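Mannosylglycerate hydrolase MGH1-like glycoside hydrolase domain-containing protein (Thermus thermophilus HB8, PDB 4WVA) hydrolyses the thermophile osmolyte mannosylglycerate to mannose and glycerate, and cleaves glucosylglycerate to glucose and glycerate with similar efficiency. Local coordinates at residues 56-61 with 71-76; 154-159 with 230-235; 180-185 with 203-208; 211-216 with 225-230. All blocks are in the same frame, centred on the assembly; numbering follows the deposited sequence. Where two conformers were deposited one is given.

Overall arrangement
Interactions 1 and 2 are mostly buried, interaction 4 partly so, and interaction 3 lies at the surface. Interaction 1 stands apart, its nearest atoms about 7 Å from those of interactions 2 and 4; it sets a helix against a strand and the turn that follows it through apolar groups, sulfur and crossed aromatic rings. The other three form a connected cluster. Interaction 2 relies on paired backbone amides, as suits a buried loop beside a short strand. It shares Phe230 with interaction 4, where the side chains of one helix pack on the end of the next. Interactions 3 and 4 use successive parts of helix 201-216, and nearer the solvent, in interaction 3, a phenol-carboxylate hydrogen bond joins the apolar packing.

Interaction 1 of 4, residues 56-61 with 71-76; sequences LCLFDY and HIVFHE
Val73 is the first residue of 71-76 to meet the helical segment 56-61, with its CB directed at the helix. Its CG1 stands anti to the backbone N (chi1 -175°) and lies 3.7 Å from Tyr61 O and 4.0 Å from Tyr61 CB. The other branch, CG2, reaches Leu58 CD1 at 4.3 Å. A short beta-branched residue suits this place, since it offers one methyl to each of two helix residues and favours the strand backbone. Phe74 then centres an inverse gamma turn, which swings His75 back over Val73, so that Val73 CG1 sits beneath the rim of one imidazole face. His75 is flat and polarisable, and its CE1 carries the contact, 3.7 Å from Cys57 SG and 3.8 Å from Tyr61 CB. The sulfur approaches the ring obliquely. The imidazole turns its edge to the face of the Tyr61 ring in an offset edge-to-face pair, centroids 5.9 Å apart and planes at 71°. Phe20 also stacks on His75. Strand 72-74 is the middle one of a three-stranded antiparallel sheet between 31-32 and 97-98, and helix 48-62 lies against it, with Cys57 and Leu58 also touching Gln31 and with Leu56 and Phe59 turned to helix 121-146.

Interaction 2 of 4, residues 154-159 with 230-235; sequences VVIVHP and FKVVDV
A single antiparallel beta bridge, with Ile156 and Val232 as its hydrogen-bonded pair, ties the loop segment 154-159 to the strand that precedes helix 235-254. Ile156 N donates to Val232 O at 2.8 Å, and Val232 N returns a bond to Ile156 O at 3.0 Å, both nearly along the C=O axes. CA-H...O contacts from Val155, Val157 and Lys231 support the pair. On the Val157 side of the bridge, Phe230 packs where the loop turns away. Its CB lies 3.6 Å from Val157 O, and with CG anti to the backbone N (chi1 -175°) the ring is sent across the loop. CD1 touches Val157 C at 3.5 Å; CE1 follows to Pro159 N at 3.6 Å. At the tip, CZ meets Pro159 CD at 3.8 Å. This methylene stands almost centrally over the ring in a CH-pi contact, 11° off the normal, and Val232 CG2 lies over the opposite face. Proline suits the spot because its electron-poor CD-H groups favour an aromatic face. The side chain of Pro159 is near that of Asp165, the probable proton donor. On the Val154 side a water links the segments, donating to Val154 O at 2.7 Å and accepting from Asp234 N at 2.8 Å.

Interaction 3 of 4, residues 180-185 with 203-208; sequences ENLPPY and DYDRYL
Tyr185 and Asp205 cross at about a right angle, the phenol ring and the carboxylate turned 86° apart. The hydroxyl Tyr185 OH donates to Asp205 OD1 over a short 2.6 Å, arriving from above the carboxylate plane, 32° out of it, while OD1 itself lies at the edge of the ring, close to the ring plane. To reach the helix, Tyr185 holds its CG between the backbone N and the carbonyl carbon (chi1 51°), the crowded position. Tyrosine suits this place because its long, rigid ring can carry a donor from the loop to the helix. The Tyr185 and Tyr204 side chains also cross at about a right angle, with Tyr185 OH 3.3 Å from Tyr204 CB. Asp205 OD2 forms a salt bridge with Lys201, which probably favours the charged carboxylate. Alongside, Leu182 lays its methyls on the helix backbone: CD2 lies 3.4 Å from Asp205 O and 3.7 Å from Asp205 CA, and CD1 comes within 4.4 Å of Leu208 C. The tip of Tyr204 turns elsewhere, hydrogen-bonding Arg198, a probable substrate-binding residue. Segment 180-185 belongs to the loop joining helix 171-175 to helix 201-216, folded back on the latter, where Leu182 also touches Tyr212 one turn beyond Leu208.

Interaction 4 of 4, residues 211-216 with 225-230; sequences LYLFRR and YRQSPF
Apolar packing centres on Leu213, whose CB points at the segment 225-230. With CG anti to the backbone N (chi1 173°), the branched end is carried outward from the helix, and CD2 does the touching. It meets Pro229 CD at 3.6 Å, the two side chains reaching toward each other tip to tip. The same methyl lies 3.8 Å from Gln227 O and 4.1 Å from Ser228 CA, so one leucine branch covers the backbone just where the second helix stops. The amide oxygen of Gln227, OE1, comes within 4.4 Å of Leu213 CD1 at the solvent-exposed margin, and its NE2 is held by Glu223.

The contact joins two consecutive helices, 201-216 and 221-227, in a protein built on the (alpha/alpha)6-barrel fold. Ser228 is the first residue to leave helical geometry, and Pro229 suits the following position because it has no amide hydrogen to leave without a partner and stiffens the exit. From Phe230 the chain is extended and runs into strand 232-233.

A second kind of contact is made by Phe214 at its ring edge: CE1 approaches Ser228 OG at 3.9 Å, with the oxygen in the plane of the ring.

The polar bonds lie within the exit loop and beyond it. Ser228 OG, anti to its own backbone N, donates to Phe230 O at 2.7 Å, from above the carbonyl plane and 28° out of it. Lys231 NZ binds Ser228 O and Tyr225 O, placing a positive charge beside the carbonyl end of helix 221-227. Tyr225 OH hydrogen-bonds Gln256 of a neighbouring subunit.

Interaction 1 of 4, residues 56-61 with 71-76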
# COMPACT_ATOMS: atom_id res chain seq x y z
N LEU A 56 29.12 3.33 15.66
CA LEU A 56 29.41 4.45 16.55
C LEU A 56 30.51 5.30 15.94
O LEU A 56 30.46 6.54 15.96
CB LEU A 56 29.87 3.97 17.93
CG LEU A 56 28.83 3.27 18.78
CD1 LEU A 56 29.45 2.70 20.05
CD2 LEU A 56 27.76 4.26 19.14
N CYS A 57 31.53 4.62 15.43
CA CYS A 57 32.68 5.32 14.87
C CYS A 57 32.27 6.17 13.66
O CYS A 57 32.65 7.32 13.53
CB CYS A 57 33.75 4.30 14.49
SG CYS A 57 35.27 5.00 13.83
N LEU A 58 31.49 5.57 12.75
CA LEU A 58 30.99 6.28 11.59
C LEU A 58 30.29 7.60 11.97
O LEU A 58 30.57 8.65 11.39
CB LEU A 58 30.04 5.36 10.81
CG LEU A 58 29.37 5.96 9.57
CD1 LEU A 58 30.36 6.40 8.53
CD2 LEU A 58 28.38 4.93 9.02
N PHE A 59 29.38 7.55 12.95
CA PHE A 59 28.66 8.76 13.35
C PHE A 59 29.52 9.71 14.16
O PHE A 59 29.52 10.93 13.91
CB PHE A 59 27.39 8.40 14.12
CG PHE A 59 26.25 8.03 13.23
CD1 PHE A 59 25.42 9.00 12.70
CD2 PHE A 59 26.03 6.71 12.88
CE1 PHE A 59 24.38 8.67 11.86
CE2 PHE A 59 24.98 6.37 12.05
CZ PHE A 59 24.17 7.35 11.53
N ASP A 60 30.26 9.16 15.11
CA ASP A 60 31.05 10.02 16.03
C ASP A 60 32.11 10.84 15.30
O ASP A 60 32.32 12.02 15.62
CB ASP A 60 31.71 9.16 17.12
CG ASP A 60 30.75 8.76 18.21
OD1 ASP A 60 29.69 9.38 18.33
OD2 ASP A 60 31.09 7.83 18.96
N TYR A 61 32.78 10.22 14.33
CA TYR A 61 33.83 10.91 13.57
C TYR A 61 33.41 11.44 12.21
O TYR A 61 34.12 12.25 11.61
CB TYR A 61 35.06 10.01 13.44
CG TYR A 61 35.62 9.70 14.79
CD1 TYR A 61 36.42 10.63 15.45
CD2 TYR A 61 35.34 8.50 15.43
CE1 TYR A 61 36.92 10.37 16.71
CE2 TYR A 61 35.82 8.22 16.69
CZ TYR A 61 36.63 9.16 17.32
OH TYR A 61 37.13 8.90 18.57
N HIS A 71 30.23 10.12 2.89
CA HIS A 71 30.52 8.76 2.42
C HIS A 71 31.90 8.26 2.83
O HIS A 71 32.10 7.07 2.96
CB HIS A 71 30.27 8.59 0.93
CG HIS A 71 31.41 8.93 0.04
ND1 HIS A 71 32.03 10.17 0.04
CD2 HIS A 71 31.96 8.23 -0.98
CE1 HIS A 71 32.94 10.20 -0.92
NE2 HIS A 71 32.92 9.03 -1.55
N ILE A 72 32.83 9.18 3.13
CA ILE A 72 34.15 8.78 3.64
C ILE A 72 34.53 9.59 4.86
O ILE A 72 34.35 10.81 4.87
CB ILE A 72 35.28 8.92 2.58
CG1 ILE A 72 34.95 8.19 1.28
CG2 ILE A 72 36.59 8.35 3.14
CD1 ILE A 72 35.92 8.50 0.14
N VAL A 73 35.02 8.90 5.90
CA VAL A 73 35.69 9.50 7.03
C VAL A 73 37.18 9.21 6.87
O VAL A 73 37.61 8.04 6.89
CB VAL A 73 35.20 8.95 8.39
CG1 VAL A 73 35.85 9.70 9.53
CG2 VAL A 73 33.69 9.06 8.50
N PHE A 74 37.96 10.28 6.70
CA PHE A 74 39.40 10.14 6.39
C PHE A 74 40.25 9.97 7.66
O PHE A 74 41.15 10.79 7.96
CB PHE A 74 39.88 11.35 5.56
CG PHE A 74 39.27 11.44 4.18
CD1 PHE A 74 39.51 10.47 3.23
CD2 PHE A 74 38.46 12.53 3.81
CE1 PHE A 74 38.97 10.56 1.95
CE2 PHE A 74 37.92 12.61 2.54
CZ PHE A 74 38.18 11.63 1.60
N HIS A 75 39.98 8.90 8.40
CA HIS A 75 40.80 8.57 9.57
C HIS A 75 42.28 8.51 9.21
O HIS A 75 42.65 7.95 8.19
CB HIS A 75 40.42 7.21 10.15
CG HIS A 75 38.99 7.09 10.56
ND1 HIS A 75 38.47 7.67 11.70
CD2 HIS A 75 37.95 6.44 9.97
CE1 HIS A 75 37.19 7.36 11.81
NE2 HIS A 75 36.86 6.61 10.77
N GLU A 76 43.11 9.10 10.08
CA GLU A 76 44.57 9.00 9.97
C GLU A 76 45.01 7.58 10.33
O GLU A 76 44.41 6.94 11.21
CB GLU A 76 45.26 10.01 10.89
CG GLU A 76 44.87 11.46 10.63
CD GLU A 76 45.92 12.49 11.05
OE1 GLU A 76 47.07 12.10 11.38
OE2 GLU A 76 45.60 13.71 11.04

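Interaction 2 of 4, residues 154-159 with 230-235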
# COMPACT_ATOMS: atom_id res chain seq x y z
N VAL A 154 14.73 11.64 -2.70
CA VAL A 154 15.95 12.42 -2.52
C VAL A 154 16.81 12.37 -3.78
O VAL A 154 16.88 11.34 -4.47
CB VAL A 154 16.77 11.97 -1.29
CG1 VAL A 154 16.01 12.29 -0.01
CG2 VAL A 154 17.14 10.52 -1.37
N VAL A 155 17.47 13.48 -4.06
CA VAL A 155 18.35 13.65 -5.19
C VAL A 155 19.82 13.39 -4.80
O VAL A 155 20.25 13.85 -3.72
CB VAL A 155 18.25 15.12 -5.66
CG1 VAL A 155 19.18 15.41 -6.82
CG2 VAL A 155 16.80 15.43 -6.02
N ILE A 156 20.56 12.69 -5.65
CA ILE A 156 22.02 12.64 -5.55
C ILE A 156 22.60 13.64 -6.55
O ILE A 156 22.09 13.80 -7.66
CB ILE A 156 22.61 11.23 -5.73
CG1 ILE A 156 22.24 10.59 -7.07
CG2 ILE A 156 22.21 10.34 -4.55
CD1 ILE A 156 23.05 9.36 -7.42
N VAL A 157 23.68 14.30 -6.12
CA VAL A 157 24.38 15.27 -6.95
C VAL A 157 25.73 14.76 -7.45
O VAL A 157 26.41 15.46 -8.21
CB VAL A 157 24.52 16.62 -6.20
CG1 VAL A 157 23.13 17.19 -5.90
CG2 VAL A 157 25.33 16.46 -4.92
N HIS A 158 26.09 13.54 -7.07
CA HIS A 158 27.33 12.95 -7.53
C HIS A 158 27.09 11.45 -7.70
O HIS A 158 26.51 10.86 -6.80
CB HIS A 158 28.43 13.20 -6.49
CG HIS A 158 29.81 13.04 -7.05
ND1 HIS A 158 30.28 11.84 -7.52
CD2 HIS A 158 30.79 13.95 -7.26
CE1 HIS A 158 31.50 12.01 -8.02
NE2 HIS A 158 31.84 13.27 -7.85
N PRO A 159 27.56 10.85 -8.80
CA PRO A 159 27.40 9.40 -8.98
C PRO A 159 27.98 8.57 -7.82
O PRO A 159 27.49 7.47 -7.52
CB PRO A 159 28.13 9.11 -10.30
CG PRO A 159 29.02 10.30 -10.52
CD PRO A 159 28.26 11.46 -9.96
N PHE A 230 24.64 17.69 -12.30
CA PHE A 230 24.27 16.28 -12.12
C PHE A 230 23.24 16.27 -11.00
O PHE A 230 23.56 16.64 -9.87
CB PHE A 230 25.50 15.44 -11.71
CG PHE A 230 25.23 13.95 -11.62
CD1 PHE A 230 24.73 13.39 -10.46
CD2 PHE A 230 25.49 13.12 -12.69
CE1 PHE A 230 24.50 12.02 -10.37
CE2 PHE A 230 25.26 11.76 -12.62
CZ PHE A 230 24.76 11.20 -11.45
N LYS A 231 21.99 15.94 -11.33
CA LYS A 231 20.90 15.85 -10.36
C LYS A 231 20.04 14.65 -10.75
O LYS A 231 19.35 14.68 -11.77
CB LYS A 231 20.06 17.13 -10.34
CG LYS A 231 20.70 18.27 -9.58
CD LYS A 231 19.71 19.39 -9.32
CE LYS A 231 19.46 20.24 -10.55
NZ LYS A 231 20.61 21.15 -10.83
N VAL A 232 20.11 13.59 -9.94
CA VAL A 232 19.48 12.34 -10.30
C VAL A 232 18.69 11.79 -9.12
O VAL A 232 19.14 11.87 -7.97
CB VAL A 232 20.57 11.32 -10.70
CG1 VAL A 232 20.01 9.92 -10.79
CG2 VAL A 232 21.17 11.73 -12.02
N VAL A 233 17.49 11.28 -9.40
CA VAL A 233 16.77 10.46 -8.44
C VAL A 233 17.20 9.02 -8.70
O VAL A 233 16.77 8.38 -9.66
CB VAL A 233 15.23 10.61 -8.54
CG1 VAL A 233 14.55 9.63 -7.59
CG2 VAL A 233 14.83 12.05 -8.22
N ASP A 234 18.07 8.50 -7.82
CA ASP A 234 18.60 7.16 -7.92
C ASP A 234 17.63 6.17 -7.28
O ASP A 234 17.30 6.28 -6.09
CB ASP A 234 19.97 7.10 -7.22
CG ASP A 234 20.53 5.68 -7.12
OD1 ASP A 234 20.15 4.79 -7.91
OD2 ASP A 234 21.38 5.47 -6.21
N VAL A 235 17.20 5.18 -8.05
CA VAL A 235 16.31 4.16 -7.52
C VAL A 235 16.96 3.39 -6.36
O VAL A 235 16.29 3.06 -5.38
CB VAL A 235 15.78 3.19 -8.61
CG1 VAL A 235 16.89 2.41 -9.29
CG2 VAL A 235 14.75 2.26 -8.02
O HOH W 1 18.84 9.79 -5.42

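Interaction 3 of 4, residues 180-185 with 203-208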
# COMPACT_ATOMS: atom_id res chain seq x y z
N GLU A 180 36.32 21.23 -19.19
CA GLU A 180 37.27 22.25 -19.68
C GLU A 180 38.10 22.84 -18.55
O GLU A 180 37.56 23.19 -17.50
CB GLU A 180 36.54 23.41 -20.38
CG GLU A 180 35.75 23.02 -21.61
CD GLU A 180 36.53 22.14 -22.56
OE1 GLU A 180 37.58 22.60 -23.08
OE2 GLU A 180 36.11 20.98 -22.78
N ASN A 181 39.41 22.95 -18.77
CA ASN A 181 40.33 23.55 -17.79
C ASN A 181 40.43 22.77 -16.48
O ASN A 181 40.84 23.32 -15.45
CB ASN A 181 39.95 25.01 -17.49
CG ASN A 181 39.61 25.80 -18.74
OD1 ASN A 181 38.64 26.56 -18.76
ND2 ASN A 181 40.40 25.62 -19.79
N LEU A 182 40.03 21.50 -16.49
CA LEU A 182 40.23 20.65 -15.33
C LEU A 182 41.73 20.40 -15.27
O LEU A 182 42.32 19.98 -16.26
CB LEU A 182 39.48 19.32 -15.49
CG LEU A 182 39.48 18.36 -14.29
CD1 LEU A 182 38.52 18.86 -13.21
CD2 LEU A 182 39.12 16.95 -14.72
N PRO A 183 42.34 20.68 -14.11
CA PRO A 183 43.76 20.39 -13.97
C PRO A 183 44.02 18.88 -13.96
O PRO A 183 43.15 18.12 -13.53
CB PRO A 183 44.13 20.99 -12.61
CG PRO A 183 42.86 21.03 -11.85
CD PRO A 183 41.76 21.21 -12.86
N PRO A 184 45.22 18.45 -14.41
CA PRO A 184 45.52 17.03 -14.25
C PRO A 184 45.57 16.65 -12.78
O PRO A 184 45.78 17.49 -11.93
CB PRO A 184 46.90 16.85 -14.92
CG PRO A 184 47.44 18.23 -15.12
CD PRO A 184 46.26 19.18 -15.14
N TYR A 185 45.33 15.38 -12.51
CA TYR A 185 45.32 14.87 -11.14
C TYR A 185 45.92 13.49 -11.24
O TYR A 185 46.11 12.98 -12.33
CB TYR A 185 43.89 14.79 -10.57
CG TYR A 185 42.95 14.07 -11.50
CD1 TYR A 185 42.20 14.77 -12.43
CD2 TYR A 185 42.84 12.68 -11.47
CE1 TYR A 185 41.36 14.11 -13.31
CE2 TYR A 185 42.01 12.01 -12.34
CZ TYR A 185 41.27 12.73 -13.26
OH TYR A 185 40.46 12.06 -14.13
N ASP A 203 35.22 9.26 -16.85
CA ASP A 203 34.42 9.21 -15.62
C ASP A 203 35.07 10.00 -14.50
O ASP A 203 34.46 10.92 -13.93
CB ASP A 203 34.24 7.76 -15.15
CG ASP A 203 33.56 6.90 -16.16
OD1 ASP A 203 32.43 7.21 -16.54
OD2 ASP A 203 34.16 5.92 -16.60
N TYR A 204 36.32 9.69 -14.17
CA TYR A 204 37.00 10.42 -13.11
C TYR A 204 37.10 11.92 -13.37
O TYR A 204 36.98 12.70 -12.44
CB TYR A 204 38.38 9.85 -12.80
CG TYR A 204 38.38 8.89 -11.63
CD1 TYR A 204 38.79 9.29 -10.36
CD2 TYR A 204 37.98 7.59 -11.81
CE1 TYR A 204 38.78 8.40 -9.30
CE2 TYR A 204 37.96 6.69 -10.76
CZ TYR A 204 38.37 7.08 -9.52
OH TYR A 204 38.35 6.16 -8.48
N ASP A 205 37.30 12.32 -14.62
CA ASP A 205 37.35 13.75 -14.94
C ASP A 205 36.09 14.46 -14.44
O ASP A 205 36.15 15.52 -13.83
CB ASP A 205 37.48 13.96 -16.44
CG ASP A 205 38.90 13.70 -16.96
OD1 ASP A 205 39.84 13.54 -16.15
OD2 ASP A 205 39.05 13.65 -18.20
N ARG A 206 34.95 13.82 -14.69
CA ARG A 206 33.65 14.36 -14.31
C ARG A 206 33.36 14.19 -12.81
O ARG A 206 32.81 15.09 -12.20
CB ARG A 206 32.57 13.77 -15.23
CG ARG A 206 32.75 14.25 -16.67
CD ARG A 206 32.04 13.44 -17.72
NE ARG A 206 32.20 14.10 -19.01
CZ ARG A 206 33.30 14.03 -19.77
NH1 ARG A 206 34.33 13.29 -19.40
NH2 ARG A 206 33.36 14.72 -20.92
N TYR A 207 33.79 13.08 -12.20
CA TYR A 207 33.74 12.96 -10.74
C TYR A 207 34.45 14.15 -10.06
O TYR A 207 33.95 14.73 -9.09
CB TYR A 207 34.36 11.63 -10.22
CG TYR A 207 33.82 10.31 -10.77
CD1 TYR A 207 32.57 10.22 -11.40
CD2 TYR A 207 34.55 9.12 -10.61
CE1 TYR A 207 32.10 9.01 -11.89
CE2 TYR A 207 34.09 7.91 -11.11
CZ TYR A 207 32.86 7.86 -11.74
OH TYR A 207 32.41 6.65 -12.24
N LEU A 208 35.65 14.49 -10.55
CA LEU A 208 36.45 15.55 -9.94
C LEU A 208 35.90 16.94 -10.24
O LEU A 208 35.87 17.80 -9.36
CB LEU A 208 37.94 15.42 -10.34
CG LEU A 208 38.79 14.59 -9.37
CD1 LEU A 208 38.96 15.31 -8.05
CD2 LEU A 208 38.21 13.20 -9.13

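Interaction 4 of 4, residues 211-216 with 225-230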
# COMPACT_ATOMS: atom_id res chain seq x y z
N LEU A 211 33.26 17.51 -7.72
CA LEU A 211 33.89 17.77 -6.44
C LEU A 211 34.35 19.22 -6.36
O LEU A 211 34.08 19.91 -5.37
CB LEU A 211 35.08 16.81 -6.22
CG LEU A 211 35.71 16.75 -4.81
CD1 LEU A 211 36.57 15.51 -4.67
CD2 LEU A 211 36.54 17.99 -4.46
N TYR A 212 35.05 19.67 -7.40
CA TYR A 212 35.60 21.04 -7.41
C TYR A 212 34.49 22.07 -7.37
O TYR A 212 34.61 23.08 -6.68
CB TYR A 212 36.51 21.27 -8.62
CG TYR A 212 37.78 20.43 -8.64
CD1 TYR A 212 38.49 20.17 -7.48
CD2 TYR A 212 38.27 19.91 -9.84
CE1 TYR A 212 39.64 19.41 -7.49
CE2 TYR A 212 39.42 19.14 -9.86
CZ TYR A 212 40.10 18.90 -8.68
OH TYR A 212 41.25 18.14 -8.68
N LEU A 213 33.39 21.82 -8.08
CA LEU A 213 32.23 22.71 -8.01
C LEU A 213 31.70 22.78 -6.57
O LEU A 213 31.48 23.86 -6.03
CB LEU A 213 31.12 22.27 -8.97
CG LEU A 213 29.79 23.03 -8.85
CD1 LEU A 213 30.02 24.50 -9.22
CD2 LEU A 213 28.71 22.40 -9.70
N PHE A 214 31.48 21.63 -5.94
CA PHE A 214 30.95 21.62 -4.58
C PHE A 214 31.87 22.32 -3.59
O PHE A 214 31.40 23.04 -2.70
CB PHE A 214 30.67 20.18 -4.11
CG PHE A 214 29.79 19.38 -5.03
CD1 PHE A 214 28.91 19.99 -5.93
CD2 PHE A 214 29.80 17.99 -4.95
CE1 PHE A 214 28.10 19.22 -6.75
CE2 PHE A 214 29.00 17.24 -5.78
CZ PHE A 214 28.16 17.84 -6.69
N ARG A 215 33.18 22.10 -3.75
CA ARG A 215 34.19 22.71 -2.90
C ARG A 215 34.18 24.22 -3.07
O ARG A 215 34.22 24.96 -2.09
CB ARG A 215 35.59 22.14 -3.23
CG ARG A 215 36.69 22.55 -2.25
CD ARG A 215 38.03 21.93 -2.62
NE ARG A 215 38.57 22.50 -3.85
CZ ARG A 215 39.66 22.06 -4.49
NH1 ARG A 215 40.36 21.02 -4.03
NH2 ARG A 215 40.06 22.67 -5.60
N ARG A 216 34.07 24.69 -4.32
CA ARG A 216 33.99 26.12 -4.60
C ARG A 216 32.78 26.76 -3.92
O ARG A 216 32.85 27.88 -3.41
CB ARG A 216 33.94 26.34 -6.11
CG ARG A 216 33.85 27.78 -6.56
CD ARG A 216 34.28 27.94 -8.01
NE ARG A 216 33.36 27.32 -8.97
CZ ARG A 216 32.20 27.86 -9.37
NH1 ARG A 216 31.76 29.01 -8.87
NH2 ARG A 216 31.45 27.22 -10.26
N TYR A 225 22.31 22.30 -4.91
CA TYR A 225 21.09 21.83 -5.60
C TYR A 225 20.81 22.65 -6.85
O TYR A 225 20.47 22.11 -7.92
CB TYR A 225 19.86 21.83 -4.66
CG TYR A 225 18.71 21.04 -5.25
CD1 TYR A 225 17.91 21.57 -6.26
CD2 TYR A 225 18.48 19.73 -4.85
CE1 TYR A 225 16.89 20.83 -6.83
CE2 TYR A 225 17.45 18.98 -5.42
CZ TYR A 225 16.67 19.53 -6.41
OH TYR A 225 15.66 18.78 -6.98
N ARG A 226 20.98 23.96 -6.75
CA ARG A 226 20.68 24.82 -7.88
C ARG A 226 21.73 24.69 -8.98
O ARG A 226 21.38 24.71 -10.16
CB ARG A 226 20.51 26.27 -7.44
CG ARG A 226 19.28 26.51 -6.56
CD ARG A 226 18.06 25.68 -6.98
NE ARG A 226 16.86 25.96 -6.18
CZ ARG A 226 15.89 26.82 -6.51
NH1 ARG A 226 15.95 27.52 -7.64
NH2 ARG A 226 14.86 26.99 -5.69
N GLN A 227 22.99 24.53 -8.61
CA GLN A 227 24.07 24.61 -9.59
C GLN A 227 24.60 23.26 -10.06
O GLN A 227 25.26 23.20 -11.09
CB GLN A 227 25.21 25.47 -9.05
CG GLN A 227 24.81 26.90 -8.73
CD GLN A 227 26.02 27.77 -8.46
OE1 GLN A 227 26.99 27.74 -9.21
NE2 GLN A 227 25.98 28.53 -7.36
N SER A 228 24.33 22.17 -9.36
CA SER A 228 24.94 20.92 -9.82
C SER A 228 24.43 20.57 -11.22
O SER A 228 23.21 20.52 -11.44
CB SER A 228 24.69 19.75 -8.87
OG SER A 228 25.31 18.60 -9.41
N PRO A 229 25.34 20.32 -12.18
CA PRO A 229 24.92 19.83 -13.48
C PRO A 229 24.54 18.35 -13.47
O PRO A 229 24.15 17.82 -14.51
CB PRO A 229 26.16 20.06 -14.34
CG PRO A 229 27.29 19.93 -13.38
CD PRO A 229 26.81 20.47 -12.09
N PHE A 230 24.64 17.69 -12.30
CA PHE A 230 24.27 16.28 -12.12
C PHE A 230 23.24 16.27 -11.00
O PHE A 230 23.56 16.64 -9.87
CB PHE A 230 25.50 15.44 -11.71
CG PHE A 230 25.23 13.95 -11.62
CD1 PHE A 230 24.73 13.39 -10.46
CD2 PHE A 230 25.49 13.12 -12.69
CE1 PHE A 230 24.50 12.02 -10.37
CE2 PHE A 230 25.26 11.76 -12.62
CZ PHE A 230 24.76 11.20 -11.45